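PDB 5CGZ: 4-oxalmesaconate hydratase from Pseudomonas putida, which catalyses the zinc-dependent hydration of 4-carboxy-2-hydroxymuconate to 4-carboxy-4-hydroxy-2-oxoadipate, the third step of gallate degradation. Local coordinates for the interface of chains A and B and the interface of chains A and C. Coordinates in Å, arbitrary orientation; residue numbers count along the deposited sequence, not the author numbering. Chains: chain A/B/C, 4-oxalmesaconate hydratase.

Contact 1: the interface of chains A and B. Residues chain A 92, 95-96, 132, 136; chain B 42, 87, 89.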
loop_
_atom_site.group_PDB
_atom_site.type_symbol
_atom_site.label_atom_id
_atom_site.label_comp_id
_atom_site.label_asym_id
_atom_site.label_seq_id
_atom_site.Cartn_x
_atom_site.Cartn_y
_atom_site.Cartn_z
ATOM N N LYS A 92 27.997 -3.445 -14.316
ATOM C CA LYS A 92 28.710 -2.375 -13.620
ATOM C C LYS A 92 29.198 -1.316 -14.596
ATOM O O LYS A 92 29.170 -0.119 -14.297
ATOM C CB LYS A 92 29.893 -2.923 -12.818
ATOM C CG LYS A 92 29.480 -3.570 -11.521
ATOM C CD LYS A 92 30.497 -3.314 -10.427
ATOM C CE LYS A 92 31.590 -4.358 -10.401
ATOM N NZ LYS A 92 32.472 -4.146 -9.214
ATOM N N LEU A 95 26.534 1.078 -15.577
ATOM C CA LEU A 95 26.336 1.928 -14.408
ATOM C C LEU A 95 27.381 3.040 -14.331
ATOM O O LEU A 95 27.040 4.211 -14.138
ATOM C CB LEU A 95 26.367 1.075 -13.138
ATOM C CG LEU A 95 26.132 1.834 -11.836
ATOM C CD1 LEU A 95 24.701 2.353 -11.772
ATOM C CD2 LEU A 95 26.436 0.941 -10.646
ATOM N N PHE A 96 28.655 2.682 -14.493
ATOM C CA PHE A 96 29.731 3.677 -14.449
ATOM C C PHE A 96 29.658 4.650 -15.643
ATOM O O PHE A 96 29.928 5.848 -15.500
ATOM C CB PHE A 96 31.096 2.980 -14.396
ATOM C CG PHE A 96 31.349 2.233 -13.106
ATOM C CD1 PHE A 96 30.972 2.777 -11.881
ATOM C CD2 PHE A 96 31.956 0.986 -13.116
ATOM C CE1 PHE A 96 31.208 2.098 -10.702
ATOM C CE2 PHE A 96 32.196 0.298 -11.930
ATOM C CZ PHE A 96 31.821 0.853 -10.725
ATOM N N GLU A 132 20.688 4.585 -9.371
ATOM C CA GLU A 132 21.913 4.081 -8.773
ATOM C C GLU A 132 23.126 4.857 -9.311
ATOM O O GLU A 132 24.040 5.173 -8.548
ATOM C CB GLU A 132 22.091 2.570 -9.002
ATOM C CG GLU A 132 23.219 2.020 -8.099
ATOM C CD GLU A 132 23.401 0.515 -8.166
ATOM O OE1 GLU A 132 22.861 -0.117 -9.096
ATOM O OE2 GLU A 132 24.093 -0.037 -7.276
ATOM N N ILE A 136 26.129 6.707 -7.191
ATOM C CA ILE A 136 27.557 6.479 -7.437
ATOM C C ILE A 136 28.263 7.818 -7.663
ATOM O O ILE A 136 29.339 8.067 -7.111
ATOM C CB ILE A 136 27.812 5.567 -8.661
ATOM C CG1 ILE A 136 27.124 4.206 -8.485
ATOM C CG2 ILE A 136 29.333 5.403 -8.914
ATOM C CD1 ILE A 136 27.484 3.499 -7.199
ATOM N N ARG B 42 34.054 3.421 -0.522
ATOM C CA ARG B 42 33.860 4.413 -1.582
ATOM C C ARG B 42 32.753 5.435 -1.288
ATOM O O ARG B 42 32.884 6.612 -1.637
ATOM C CB ARG B 42 33.576 3.707 -2.908
ATOM C CG ARG B 42 34.774 2.907 -3.416
ATOM C CD ARG B 42 34.354 1.629 -4.131
ATOM N NE ARG B 42 33.527 1.892 -5.306
ATOM C CZ ARG B 42 34.011 2.157 -6.516
ATOM N NH1 ARG B 42 35.324 2.212 -6.707
ATOM N NH2 ARG B 42 33.186 2.371 -7.534
ATOM N N PRO B 87 29.337 0.442 -6.478
ATOM C CA PRO B 87 28.222 -0.437 -6.125
ATOM C C PRO B 87 28.655 -1.717 -5.437
ATOM O O PRO B 87 29.679 -2.311 -5.791
ATOM C CB PRO B 87 27.615 -0.773 -7.489
ATOM C CG PRO B 87 28.859 -0.895 -8.365
ATOM C CD PRO B 87 29.830 0.170 -7.841
ATOM N N ARG B 89 27.965 -5.548 -5.270
ATOM C CA ARG B 89 27.391 -6.607 -6.102
ATOM C C ARG B 89 27.732 -7.967 -5.507
ATOM O O ARG B 89 28.833 -8.163 -5.011
ATOM C CB ARG B 89 27.911 -6.518 -7.546
ATOM C CG ARG B 89 27.431 -5.286 -8.322
ATOM C CD ARG B 89 25.916 -5.350 -8.578
ATOM N NE ARG B 89 25.444 -4.265 -9.440
ATOM C CZ ARG B 89 24.904 -3.133 -8.994
ATOM N NH1 ARG B 89 24.766 -2.928 -7.689
ATOM N NH2 ARG B 89 24.503 -2.200 -9.853
#
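B:Arg89 meets A:Glu132 end-on across this subunit interface of the hexameric PIG-L/MshB-family hydratase, giving one guanidinium nitrogen to each carboxylate oxygen. NH2 of B:Arg89 donates to OE1 of A:Glu132 at 2.8 Å in a salt bridge, and NH1 of B:Arg89 reaches OE2 of A:Glu132 at 3.0 Å. Both oxygens lie near the guanidinium plane. The carboxylate is twisted 39° against that plane: OE2 takes its bond on the syn lone pair, whereas the donor to OE1 is on the syn side but well out of the carboxylate plane. With two bonds, neither flat group can turn freely.

Next to the ion pair, B:Pro87, which follows a cis peptide bond, sets its ring among side chains of helices 92-105 and 122-138. Its CD lies 3.6 Å from CZ of A:Phe96, at the far end of the phenyl ring. CG of B:Pro87 is 3.6 Å from CD of A:Lys92, so the lysine contributes its aliphatic stem. CD1 of A:Ile136 touches N of B:Pro87 at 3.6 Å, and CD2 of A:Leu95 is 3.8 Å from CB of B:Pro87. That same CB also sits over the rim of one face of the B:Arg89 guanidinium.

NH2 of B:Arg42 approaches CE1 and CZ of A:Phe96 off the ring plane, with the ring and guanidinium planes steeply inclined to each other. A:Glu132 reaches its partner on an extended chain, with CG anti to the backbone N (chi1 -167°), while B:Arg89 bends at chi2 (-67°).

Contact 2: the interface of chains A and C. Residues chain A 25, 109, 111, 153, 155; chain C 239-240.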
loop_
_atom_site.group_PDB
_atom_site.type_symbol
_atom_site.label_atom_id
_atom_site.label_comp_id
_atom_site.label_asym_id
_atom_site.label_seq_id
_atom_site.Cartn_x
_atom_site.Cartn_y
_atom_site.Cartn_z
ATOM N N HIS A 25 12.257 23.562 -20.094
ATOM C CA HIS A 25 13.438 23.948 -19.326
ATOM C C HIS A 25 14.558 24.494 -20.230
ATOM O O HIS A 25 15.330 25.357 -19.809
ATOM C CB HIS A 25 13.937 22.774 -18.473
ATOM C CG HIS A 25 13.040 22.464 -17.309
ATOM N ND1 HIS A 25 11.914 21.676 -17.427
ATOM C CD2 HIS A 25 13.084 22.869 -16.016
ATOM C CE1 HIS A 25 11.311 21.593 -16.252
ATOM N NE2 HIS A 25 12.001 22.307 -15.378
ATOM N N PHE A 109 18.049 18.179 -12.166
ATOM C CA PHE A 109 17.009 17.182 -11.938
ATOM C C PHE A 109 17.113 16.099 -12.998
ATOM O O PHE A 109 17.788 16.280 -14.020
ATOM C CB PHE A 109 15.605 17.824 -11.925
ATOM C CG PHE A 109 15.179 18.434 -13.247
ATOM C CD1 PHE A 109 14.548 17.661 -14.215
ATOM C CD2 PHE A 109 15.377 19.786 -13.502
ATOM C CE1 PHE A 109 14.139 18.219 -15.425
ATOM C CE2 PHE A 109 14.971 20.355 -14.706
ATOM C CZ PHE A 109 14.354 19.570 -15.672
ATOM N N LEU A 111 14.828 13.004 -15.195
ATOM C CA LEU A 111 13.559 12.379 -15.570
ATOM C C LEU A 111 13.819 10.969 -16.088
ATOM O O LEU A 111 14.724 10.761 -16.902
ATOM C CB LEU A 111 12.841 13.202 -16.644
ATOM C CG LEU A 111 12.685 14.702 -16.416
ATOM C CD1 LEU A 111 11.826 15.303 -17.511
ATOM C CD2 LEU A 111 12.070 14.955 -15.050
ATOM N N PRO A 153 16.674 16.332 -7.722
ATOM C CA PRO A 153 15.399 15.606 -7.712
ATOM C C PRO A 153 15.307 14.629 -8.885
ATOM O O PRO A 153 15.821 14.896 -9.972
ATOM C CB PRO A 153 14.353 16.722 -7.838
ATOM C CG PRO A 153 15.025 17.931 -7.220
ATOM C CD PRO A 153 16.499 17.791 -7.579
ATOM N N TYR A 155 12.441 12.270 -11.075
ATOM C CA TYR A 155 11.014 12.108 -11.336
ATOM C C TYR A 155 10.771 10.985 -12.318
ATOM O O TYR A 155 11.538 10.813 -13.263
ATOM C CB TYR A 155 10.397 13.379 -11.926
ATOM C CG TYR A 155 10.578 14.654 -11.133
ATOM C CD1 TYR A 155 11.711 15.447 -11.311
ATOM C CD2 TYR A 155 9.599 15.091 -10.245
ATOM C CE1 TYR A 155 11.878 16.629 -10.606
ATOM C CE2 TYR A 155 9.751 16.284 -9.532
ATOM C CZ TYR A 155 10.898 17.046 -9.723
ATOM O OH TYR A 155 11.075 18.232 -9.041
ATOM N N LEU C 239 11.225 22.080 -12.529
ATOM C CA LEU C 239 11.369 20.816 -11.800
ATOM C C LEU C 239 12.584 20.742 -10.882
ATOM O O LEU C 239 12.826 19.700 -10.278
ATOM C CB LEU C 239 11.419 19.642 -12.789
ATOM C CG LEU C 239 10.104 19.409 -13.543
ATOM C CD1 LEU C 239 10.236 18.275 -14.543
ATOM C CD2 LEU C 239 8.936 19.155 -12.576
ATOM N N ALA C 240 13.343 21.829 -10.760
ATOM C CA ALA C 240 14.535 21.811 -9.906
ATOM C C ALA C 240 14.151 21.755 -8.425
ATOM O O ALA C 240 14.969 21.411 -7.560
ATOM C CB ALA C 240 15.411 23.026 -10.175
ATOM O OXT ALA C 240 13.006 22.060 -8.069
#
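With its CG turned away from the carbonyl carbon (chi1 -67°), C:Leu239 sends its isobutyl group in among A:His25, A:Phe109, A:Leu111 and A:Tyr155. A:Phe109 takes the crowded position between its own backbone N and carbonyl carbon (chi1 65°), which presents a ring face to the incoming leucine. CB of C:Leu239 stands over the centre of that ring, 3.8 Å from the centroid, in a CH-pi contact. Deeper in, CD1 of C:Leu239 meets CD2 of A:Leu111 at 3.8 Å, and CD2 of C:Leu239 lies over the rim of one face of the A:Tyr155 ring.

Polar atoms of the leucine backbone are held as well. Its N donates to NE2 of A:His25 at 3.0 Å, practically in the imidazole plane, which requires that nitrogen to act as acceptor. The same A:Phe109 lies against the imidazole too, with CZ over its centre, 3.4 Å above the plane, a packing that may help fix how A:His25 is turned. The phenol OH of A:Tyr155 gives its hydrogen to O of C:Leu239 at 2.6 Å, tilted 34° from the carbonyl plane.

C:Ala240, the last residue of its chain, continues past the pocket, where its carboxylate O comes 3.5 Å from CG of A:Pro153. The site thus docks one subunit's C-terminal tail on its neighbour, and the two-fold symmetry repeats the exchange, tying the subunits together in the hexamer.

The C-alpha centres of contact 1 and contact 2 lie about 22 Å apart, on separate patches of chain A that face different neighbours. No residue is common to both. Helices 92-105 and 122-138 serve contact 1, to which chain B offers loop residues; contact 2 draws on helix 13-27, strands 110-112 and 154-157 and the loop residues A:Phe109 and A:Pro153, and receives the C-terminal C:Leu239 and C:Ala240. Contact 2 belongs to a two-fold interface in which each tail has a twin, whereas the interface containing contact 1 is not an exact two-fold, which is consistent with the hexamer being built from more than one kind of interface.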